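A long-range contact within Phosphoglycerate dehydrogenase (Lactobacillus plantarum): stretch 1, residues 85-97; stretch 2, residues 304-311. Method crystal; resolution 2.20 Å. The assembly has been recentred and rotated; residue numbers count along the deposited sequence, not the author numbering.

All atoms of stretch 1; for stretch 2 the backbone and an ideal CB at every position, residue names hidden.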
# COMPACT_ATOMS: atom_id res chain seq x y z
N VAL A 85 18.91 13.30 -21.83
CA VAL A 85 17.56 13.60 -21.42
C VAL A 85 16.86 12.39 -20.80
O VAL A 85 16.89 11.32 -21.37
CB VAL A 85 16.75 14.15 -22.57
CG1 VAL A 85 15.30 14.44 -22.07
CG2 VAL A 85 17.44 15.44 -23.05
N VAL A 86 16.26 12.56 -19.61
CA VAL A 86 15.39 11.50 -19.04
C VAL A 86 13.98 11.60 -19.60
O VAL A 86 13.49 12.68 -19.85
CB VAL A 86 15.41 11.39 -17.44
CG1 VAL A 86 16.85 11.09 -16.90
CG2 VAL A 86 14.78 12.58 -16.76
N VAL A 87 13.35 10.44 -19.84
CA VAL A 87 12.00 10.38 -20.37
C VAL A 87 11.13 9.45 -19.51
O VAL A 87 11.59 8.41 -19.04
CB VAL A 87 12.00 9.90 -21.85
CG1 VAL A 87 10.60 9.98 -22.44
CG2 VAL A 87 12.98 10.73 -22.66
N ALA A 88 9.87 9.84 -19.30
CA ALA A 88 8.88 8.98 -18.64
C ALA A 88 7.65 9.00 -19.52
O ALA A 88 7.47 9.95 -20.31
CB ALA A 88 8.52 9.48 -17.26
N ASN A 89 6.82 7.95 -19.39
CA ASN A 89 5.56 7.83 -20.10
C ASN A 89 4.41 7.66 -19.11
O ASN A 89 4.55 8.01 -17.93
CB ASN A 89 5.63 6.72 -21.15
CG ASN A 89 5.67 5.37 -20.54
OD1 ASN A 89 5.61 5.22 -19.32
ND2 ASN A 89 5.77 4.36 -21.39
N THR A 90 3.27 7.17 -19.60
CA THR A 90 2.03 7.05 -18.82
C THR A 90 1.47 5.62 -18.75
O THR A 90 0.25 5.44 -18.74
CB THR A 90 0.92 7.91 -19.43
OG1 THR A 90 0.96 7.74 -20.86
CG2 THR A 90 1.10 9.43 -19.07
N SER A 91 2.32 4.61 -18.70
CA SER A 91 1.77 3.27 -18.51
C SER A 91 1.30 2.93 -17.10
O SER A 91 1.55 3.66 -16.14
CB SER A 91 2.72 2.18 -19.03
OG SER A 91 4.00 2.36 -18.49
N GLY A 92 0.57 1.82 -16.99
CA GLY A 92 0.19 1.28 -15.68
C GLY A 92 -1.03 1.88 -14.99
O GLY A 92 -1.38 1.48 -13.86
N ILE A 93 -1.69 2.84 -15.66
CA ILE A 93 -2.76 3.58 -14.98
C ILE A 93 -3.96 2.72 -14.58
O ILE A 93 -4.37 2.72 -13.40
CB ILE A 93 -3.27 4.78 -15.80
CG1 ILE A 93 -2.11 5.76 -16.07
CG2 ILE A 93 -4.42 5.44 -14.99
CD1 ILE A 93 -2.48 6.94 -16.99
N HIS A 94 -4.50 2.00 -15.55
CA HIS A 94 -5.63 1.09 -15.29
C HIS A 94 -5.19 0.02 -14.32
O HIS A 94 -5.84 -0.22 -13.35
CB HIS A 94 -6.12 0.37 -16.57
CG HIS A 94 -7.13 1.15 -17.37
ND1 HIS A 94 -6.85 1.70 -18.62
CD2 HIS A 94 -8.42 1.46 -17.10
CE1 HIS A 94 -7.92 2.32 -19.07
NE2 HIS A 94 -8.89 2.20 -18.17
N ALA A 95 -4.08 -0.65 -14.62
CA ALA A 95 -3.56 -1.69 -13.71
C ALA A 95 -3.31 -1.19 -12.28
O ALA A 95 -3.61 -1.90 -11.36
CB ALA A 95 -2.30 -2.32 -14.28
N ASP A 96 -2.77 0.01 -12.09
CA ASP A 96 -2.69 0.66 -10.76
C ASP A 96 -4.02 0.79 -10.03
O ASP A 96 -4.09 0.48 -8.83
CB ASP A 96 -2.06 2.06 -10.85
CG ASP A 96 -0.57 2.09 -10.38
OD1 ASP A 96 0.25 1.26 -10.89
OD2 ASP A 96 -0.22 2.97 -9.52
N ALA A 97 -5.08 1.27 -10.70
CA ALA A 97 -6.38 1.39 -10.03
C ALA A 97 -6.94 0.05 -9.58
O ALA A 97 -7.43 -0.06 -8.48
CB ALA A 97 -7.43 2.13 -10.92
N UNK A 304 16.09 13.19 -10.62
CA UNK A 304 15.59 11.86 -11.00
C UNK A 304 14.06 11.83 -11.12
O UNK A 304 13.38 12.78 -10.71
CB UNK A 304 16.05 10.82 -9.98
N UNK A 305 13.55 10.70 -11.63
CA UNK A 305 12.13 10.46 -11.84
C UNK A 305 11.66 9.40 -10.86
O UNK A 305 12.46 8.55 -10.43
CB UNK A 305 11.85 10.03 -13.28
N UNK A 306 10.37 9.43 -10.53
CA UNK A 306 9.82 8.42 -9.66
C UNK A 306 8.86 7.44 -10.32
O UNK A 306 8.58 6.39 -9.74
CB UNK A 306 9.10 9.11 -8.50
N UNK A 307 8.32 7.77 -11.50
CA UNK A 307 7.25 6.94 -12.08
C UNK A 307 7.46 6.75 -13.59
O UNK A 307 7.65 7.71 -14.31
CB UNK A 307 5.88 7.57 -11.82
N UNK A 308 7.43 5.52 -14.07
CA UNK A 308 7.37 5.26 -15.53
C UNK A 308 8.57 5.72 -16.32
O UNK A 308 8.45 5.98 -17.54
CB UNK A 308 6.13 5.94 -16.12
N UNK A 309 9.71 5.81 -15.66
CA UNK A 309 10.93 6.12 -16.40
C UNK A 309 11.19 5.11 -17.52
O UNK A 309 11.26 3.90 -17.31
CB UNK A 309 12.13 6.16 -15.45
N UNK A 310 11.27 5.65 -18.73
CA UNK A 310 11.55 4.89 -19.94
C UNK A 310 13.07 4.69 -20.12
O UNK A 310 13.85 5.63 -20.12
CB UNK A 310 10.96 5.60 -21.16
N UNK A 311 13.49 3.45 -20.27
CA UNK A 311 14.93 3.20 -20.36
C UNK A 311 15.53 3.56 -21.73
O UNK A 311 16.38 4.47 -21.85
CB UNK A 311 15.21 1.73 -20.06

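At position 304 the CA-to-CB bond points away from stretch 1, and nothing of that stretch lies within 5.5 Å of the ideal CB. Almost any residue would serve; the deposited one is Thr 304.

Position 305 points toward stretch 1, where its CB lies 5.2 Å from both Val 86 CG2 and Ala 88 CB. Two apolar groups with room before them call for an apolar side chain long enough to close the gap, such as leucine, isoleucine or methionine. The residue is Leu 305, and its CD1 packs 3.6 Å from Val 86 CG2 and 4.0 Å from Ala 88 CB.

Position 306 is out of reach of stretch 1, which therefore sets no preference; it is Val 306.

Position 307 points sideways, with no atom of stretch 1 near its CB. Farther off, however, stretch 1 offers the carbonyl of Ser 91 and the carboxylate of Asp 96, so a long donor, lysine or arginine, could profit. Arg 307 extends its end to this site: NH2 donates to Ser 91 O at 3.1 Å, near the guanidinium plane. Asp 96 OD2 lies over one face, 4.0 Å from NH1 of Arg 307, where opposite charges attract but no N-H points at the oxygen.

Position 308 has phi/psi of 63/26, a left-handed conformation that glycine, asparagine and aspartate tolerate best. Its CB points toward stretch 1 and sits a tight 3.2 Å from Asn 89 O, with Ser 91 O beyond. Two carbonyls ask for a short donor, which favours asparagine. Asn 308 answers with ND2, which donates to Asn 89 O at 3.1 Å and Ser 91 O at 3.0 Å, while its OD1 accepts from Arg 307 NE at 3.2 Å.

Position 309 is bridged to Ala 88, their CA atoms 4.2 Å apart, but its CA-to-CB bond points away overall, although CB still touches stretch 1. Many polar residues would suit. In Gln 309, CG passes 3.5 Å from Val 87 O, and NE2 donates to a water at 3.1 Å; the same water accepts from Val 87 N at 3.1 Å, linking the stretches.

Position 310 points toward stretch 1, and its N donates to Val 87 O at 2.8 Å. With that carbonyl engaged by the backbone, the neighbouring Val 87 side chain favours valine, isoleucine or another modest apolar residue. Val 310 sets its CB 4.4 Å from Val 87 CB.

Position 311 points away and makes no contact with stretch 1; it is Asp 311.

Stretch 2 (304-311) TLVRNQVD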
# COMPACT_ATOMS: atom_id res chain seq x y z
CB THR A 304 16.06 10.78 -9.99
OG1 THR A 304 15.56 11.10 -8.68
CG2 THR A 304 17.59 10.76 -9.97
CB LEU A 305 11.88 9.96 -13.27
CG LEU A 305 12.37 10.95 -14.31
CD1 LEU A 305 12.11 10.40 -15.74
CD2 LEU A 305 11.69 12.32 -14.04
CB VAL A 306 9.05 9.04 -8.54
CG1 VAL A 306 7.98 9.95 -9.08
CG2 VAL A 306 8.43 7.93 -7.73
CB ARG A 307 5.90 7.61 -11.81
CG ARG A 307 4.75 7.01 -12.56
CD ARG A 307 4.25 5.71 -11.88
NE ARG A 307 3.18 5.06 -12.64
CZ ARG A 307 1.88 5.26 -12.44
NH1 ARG A 307 1.49 6.07 -11.46
NH2 ARG A 307 0.99 4.64 -13.21
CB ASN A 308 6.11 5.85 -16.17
CG ASN A 308 4.85 5.16 -15.69
OD1 ASN A 308 4.96 4.12 -15.07
ND2 ASN A 308 3.67 5.73 -15.95
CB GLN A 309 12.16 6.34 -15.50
CG GLN A 309 13.32 7.01 -16.30
CD GLN A 309 14.60 7.27 -15.51
OE1 GLN A 309 14.63 7.17 -14.30
NE2 GLN A 309 15.64 7.68 -16.21
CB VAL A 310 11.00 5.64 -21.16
CG1 VAL A 310 11.44 4.99 -22.43
CG2 VAL A 310 9.48 5.72 -21.08
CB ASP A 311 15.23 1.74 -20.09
CG ASP A 311 16.55 1.34 -20.67
OD1 ASP A 311 17.56 1.74 -20.06
OD2 ASP A 311 16.58 0.71 -21.76
O HOH W 1 14.95 7.89 -19.21
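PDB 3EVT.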